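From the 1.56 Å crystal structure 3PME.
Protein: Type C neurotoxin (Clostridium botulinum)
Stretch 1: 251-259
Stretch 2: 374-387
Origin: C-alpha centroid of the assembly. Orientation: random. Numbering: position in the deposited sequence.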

# COMPACT_ATOMS: atom_id res chain seq x y z
N PRO A 251 -18.15 18.51 -10.63
CA PRO A 251 -18.52 19.17 -11.88
C PRO A 251 -18.85 20.63 -11.62
O PRO A 251 -19.57 20.95 -10.68
CB PRO A 251 -19.79 18.41 -12.30
CG PRO A 251 -20.39 17.96 -11.03
CD PRO A 251 -19.23 17.67 -10.09
N LYS A 252 -18.31 21.52 -12.45
CA LYS A 252 -18.62 22.93 -12.33
C LYS A 252 -18.67 23.52 -13.73
O LYS A 252 -17.69 23.47 -14.46
CB LYS A 252 -17.55 23.64 -11.49
CG LYS A 252 -17.71 25.15 -11.35
CD LYS A 252 -16.71 25.70 -10.34
CE LYS A 252 -16.82 27.21 -10.20
NZ LYS A 252 -15.94 27.69 -9.10
N ASN A 253 -19.82 24.06 -14.11
CA ASN A 253 -19.98 24.62 -15.44
C ASN A 253 -19.44 23.70 -16.54
O ASN A 253 -18.66 24.12 -17.40
CB ASN A 253 -19.32 26.00 -15.53
CG ASN A 253 -20.11 27.07 -14.82
OD1 ASN A 253 -21.34 27.05 -14.83
ND2 ASN A 253 -19.42 28.01 -14.20
N ASN A 254 -19.85 22.43 -16.46
CA ASN A 254 -19.66 21.46 -17.53
C ASN A 254 -18.28 20.81 -17.64
O ASN A 254 -18.02 20.07 -18.58
CB ASN A 254 -20.08 22.05 -18.88
CG ASN A 254 -21.55 22.41 -18.91
OD1 ASN A 254 -22.39 21.71 -18.34
ND2 ASN A 254 -21.88 23.52 -19.57
N ILE A 255 -17.40 21.10 -16.69
CA ILE A 255 -16.12 20.39 -16.65
C ILE A 255 -15.89 19.91 -15.22
O ILE A 255 -16.68 20.20 -14.32
CB ILE A 255 -14.95 21.26 -17.11
CG1 ILE A 255 -14.73 22.40 -16.12
CG2 ILE A 255 -15.17 21.77 -18.54
CD1 ILE A 255 -13.30 22.89 -16.10
N LEU A 256 -14.82 19.15 -15.02
CA LEU A 256 -14.49 18.72 -13.68
C LEU A 256 -13.36 19.58 -13.11
O LEU A 256 -12.41 19.93 -13.82
CB LEU A 256 -14.03 17.26 -13.71
CG LEU A 256 -15.08 16.25 -14.16
CD1 LEU A 256 -14.43 14.87 -14.25
CD2 LEU A 256 -16.26 16.26 -13.19
N VAL A 257 -13.48 19.92 -11.83
CA VAL A 257 -12.41 20.65 -11.15
C VAL A 257 -12.17 20.01 -9.79
O VAL A 257 -12.95 19.16 -9.37
CB VAL A 257 -12.76 22.14 -10.96
CG1 VAL A 257 -12.84 22.86 -12.31
CG2 VAL A 257 -14.04 22.28 -10.17
N LEU A 258 -11.10 20.43 -9.12
CA LEU A 258 -10.76 19.90 -7.81
C LEU A 258 -11.10 20.92 -6.74
O LEU A 258 -10.51 22.00 -6.69
CB LEU A 258 -9.27 19.52 -7.74
CG LEU A 258 -8.75 18.64 -8.89
CD1 LEU A 258 -7.27 18.27 -8.69
CD2 LEU A 258 -9.60 17.39 -9.06
N VAL A 259 -12.04 20.56 -5.87
CA VAL A 259 -12.56 21.44 -4.84
C VAL A 259 -12.08 21.00 -3.45
O VAL A 259 -12.06 19.81 -3.14
CB VAL A 259 -14.10 21.39 -4.86
CG1 VAL A 259 -14.68 22.21 -3.70
CG2 VAL A 259 -14.63 21.87 -6.21
N LYS A 374 -6.83 27.82 -16.29
CA LYS A 374 -8.08 28.50 -16.59
C LYS A 374 -8.85 27.56 -17.51
O LYS A 374 -8.70 27.63 -18.72
CB LYS A 374 -7.80 29.82 -17.30
CG LYS A 374 -7.04 30.84 -16.44
CD LYS A 374 -6.61 32.03 -17.30
CE LYS A 374 -6.09 33.17 -16.45
NZ LYS A 374 -4.93 32.71 -15.67
N PRO A 375 -9.64 26.64 -16.93
CA PRO A 375 -10.15 25.50 -17.71
C PRO A 375 -11.42 25.78 -18.51
O PRO A 375 -11.76 24.93 -19.35
CB PRO A 375 -10.42 24.45 -16.63
CG PRO A 375 -10.82 25.28 -15.42
CD PRO A 375 -9.94 26.52 -15.49
N TRP A 376 -12.11 26.89 -18.26
CA TRP A 376 -13.32 27.21 -19.02
C TRP A 376 -12.97 28.14 -20.17
O TRP A 376 -12.40 29.21 -19.95
CB TRP A 376 -14.38 27.87 -18.14
CG TRP A 376 -14.83 27.02 -16.98
CD1 TRP A 376 -15.77 26.03 -17.01
CD2 TRP A 376 -14.36 27.10 -15.64
NE1 TRP A 376 -15.91 25.49 -15.76
CE2 TRP A 376 -15.06 26.12 -14.90
CE3 TRP A 376 -13.42 27.89 -14.98
CZ2 TRP A 376 -14.84 25.92 -13.54
CZ3 TRP A 376 -13.21 27.69 -13.63
CH2 TRP A 376 -13.92 26.71 -12.92
N ARG A 377 -13.34 27.76 -21.39
CA ARG A 377 -12.98 28.53 -22.57
C ARG A 377 -13.53 29.95 -22.50
O ARG A 377 -12.90 30.89 -22.99
CB ARG A 377 -13.47 27.83 -23.84
CG ARG A 377 -12.58 26.69 -24.30
CD ARG A 377 -13.05 26.10 -25.64
NE ARG A 377 -14.27 25.33 -25.46
CZ ARG A 377 -14.30 24.05 -25.10
NH1 ARG A 377 -13.17 23.38 -24.88
NH2 ARG A 377 -15.46 23.43 -24.96
N PHE A 378 -14.69 30.12 -21.88
CA PHE A 378 -15.34 31.42 -21.84
C PHE A 378 -14.81 32.33 -20.74
O PHE A 378 -15.30 33.44 -20.56
CB PHE A 378 -16.84 31.24 -21.66
CG PHE A 378 -17.21 30.49 -20.41
CD1 PHE A 378 -17.32 31.16 -19.20
CD2 PHE A 378 -17.42 29.12 -20.44
CE1 PHE A 378 -17.64 30.48 -18.04
CE2 PHE A 378 -17.75 28.43 -19.28
CZ PHE A 378 -17.86 29.11 -18.08
N SER A 379 -13.80 31.87 -19.99
CA SER A 379 -13.42 32.54 -18.74
C SER A 379 -11.92 32.56 -18.44
O SER A 379 -11.19 31.67 -18.88
CB SER A 379 -14.15 31.88 -17.57
OG SER A 379 -13.67 32.34 -16.33
N PHE A 380 -11.49 33.56 -17.68
CA PHE A 380 -10.12 33.60 -17.17
C PHE A 380 -10.06 33.22 -15.70
O PHE A 380 -9.06 33.47 -15.03
CB PHE A 380 -9.50 34.99 -17.38
CG PHE A 380 -8.76 35.15 -18.69
CD1 PHE A 380 -9.33 34.72 -19.88
CD2 PHE A 380 -7.50 35.74 -18.72
CE1 PHE A 380 -8.66 34.88 -21.08
CE2 PHE A 380 -6.82 35.90 -19.93
CZ PHE A 380 -7.40 35.47 -21.10
N GLU A 381 -11.13 32.61 -15.19
CA GLU A 381 -11.13 32.12 -13.81
C GLU A 381 -10.17 30.95 -13.67
O GLU A 381 -10.16 30.04 -14.49
CB GLU A 381 -12.53 31.69 -13.37
CG GLU A 381 -12.61 31.36 -11.88
CD GLU A 381 -13.98 30.86 -11.46
OE1 GLU A 381 -14.97 31.13 -12.17
OE2 GLU A 381 -14.07 30.19 -10.40
N ASN A 382 -9.38 30.98 -12.60
CA ASN A 382 -8.46 29.90 -12.30
C ASN A 382 -9.14 28.83 -11.47
O ASN A 382 -10.01 29.13 -10.66
CB ASN A 382 -7.25 30.44 -11.52
CG ASN A 382 -6.50 31.51 -12.29
OD1 ASN A 382 -5.90 31.24 -13.33
ND2 ASN A 382 -6.54 32.74 -11.78
N ALA A 383 -8.72 27.59 -11.66
CA ALA A 383 -9.23 26.47 -10.89
C ALA A 383 -8.18 25.38 -10.82
O ALA A 383 -7.39 25.22 -11.75
CB ALA A 383 -10.52 25.92 -11.53
N TYR A 384 -8.15 24.62 -9.73
CA TYR A 384 -7.37 23.39 -9.70
C TYR A 384 -8.12 22.41 -10.59
O TYR A 384 -9.31 22.16 -10.37
CB TYR A 384 -7.27 22.85 -8.28
CG TYR A 384 -6.45 23.69 -7.33
CD1 TYR A 384 -7.00 24.82 -6.72
CD2 TYR A 384 -5.15 23.33 -7.00
CE1 TYR A 384 -6.25 25.58 -5.82
CE2 TYR A 384 -4.40 24.09 -6.11
CZ TYR A 384 -4.96 25.21 -5.53
OH TYR A 384 -4.23 25.96 -4.63
N THR A 385 -7.44 21.88 -11.61
CA THR A 385 -8.15 21.18 -12.68
C THR A 385 -7.42 19.90 -13.07
O THR A 385 -6.20 19.92 -13.28
CB THR A 385 -8.24 22.07 -13.94
OG1 THR A 385 -8.72 23.38 -13.58
CG2 THR A 385 -9.17 21.44 -14.99
N PRO A 386 -8.15 18.78 -13.15
CA PRO A 386 -7.59 17.59 -13.79
C PRO A 386 -7.73 17.76 -15.31
O PRO A 386 -8.83 18.08 -15.79
CB PRO A 386 -8.50 16.46 -13.29
CG PRO A 386 -9.87 17.14 -13.16
CD PRO A 386 -9.57 18.59 -12.77
N VAL A 387 -6.63 17.58 -16.04
CA VAL A 387 -6.62 17.80 -17.48
C VAL A 387 -5.87 16.68 -18.18
O VAL A 387 -5.05 16.00 -17.56
CB VAL A 387 -5.94 19.16 -17.86
CG1 VAL A 387 -6.80 20.34 -17.42
CG2 VAL A 387 -4.53 19.25 -17.28
O HOH W 1 -17.03 28.96 -13.47
O HOH W 2 -11.34 19.14 -16.20
O HOH W 3 -10.47 24.60 -8.01

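The most unusual feature is a tryptophan side chain bonded to the backbone at the start of a tight turn. In Trp-376, the ring N-H donates to the backbone carbonyl of Lys-252. Trp-376 NE1 gives a hydrogen bond to Lys-252 O at 3.0 Å, with a nearly straight angle of 162°. Lys-252 begins a type I' turn that ends at Ile-255. Lys-252 O also accepts from Ile-255 N at 3.3 Å, so one oxygen serves both the turn and the indole. Lys-252 O lies at the ring edge, near the ring plane, where the N-H points.

The face of the same ring is used differently. Ile-255 CD1 sits 3.9 Å from the centroid of the Trp-376 five-membered ring, 21° off the normal, a CH-pi contact. That methyl also packs on Pro-375, with Ile-255 CD1 and Pro-375 CB 3.3 Å apart. Val-257 CG1 extends the apolar patch, 3.9 Å from both Trp-376 CZ2 and Ala-383 CB.

Further along, the two strands meet at an angle of 126° between their directions. A single direct backbone hydrogen bond joins them, Leu-258 N to Tyr-384 O at 2.8 Å and 171°. Water 3 spans the neighbouring polar groups. It donates to Leu-258 O and accepts from Tyr-384 N, each at 2.9 Å. Pro-386 has no backbone N-H to donate. Its ring packs against Leu-258, with Pro-386 CD 3.9 Å from Leu-258 CD2. Water 2 lies 2.7 Å from Leu-256 O and 2.8 Å from Pro-386 O, close to both carbonyls.

At the exposed end, Lys-252 NZ and Glu-381 OE2 form a salt bridge at 3.4 Å; its hydrogen bond is weak. The lysine side chain is fully extended, t at all four chi angles. Water 1 links Asn-253 ND2, at 2.7 Å, to Glu-381 OE1, at 3.3 Å.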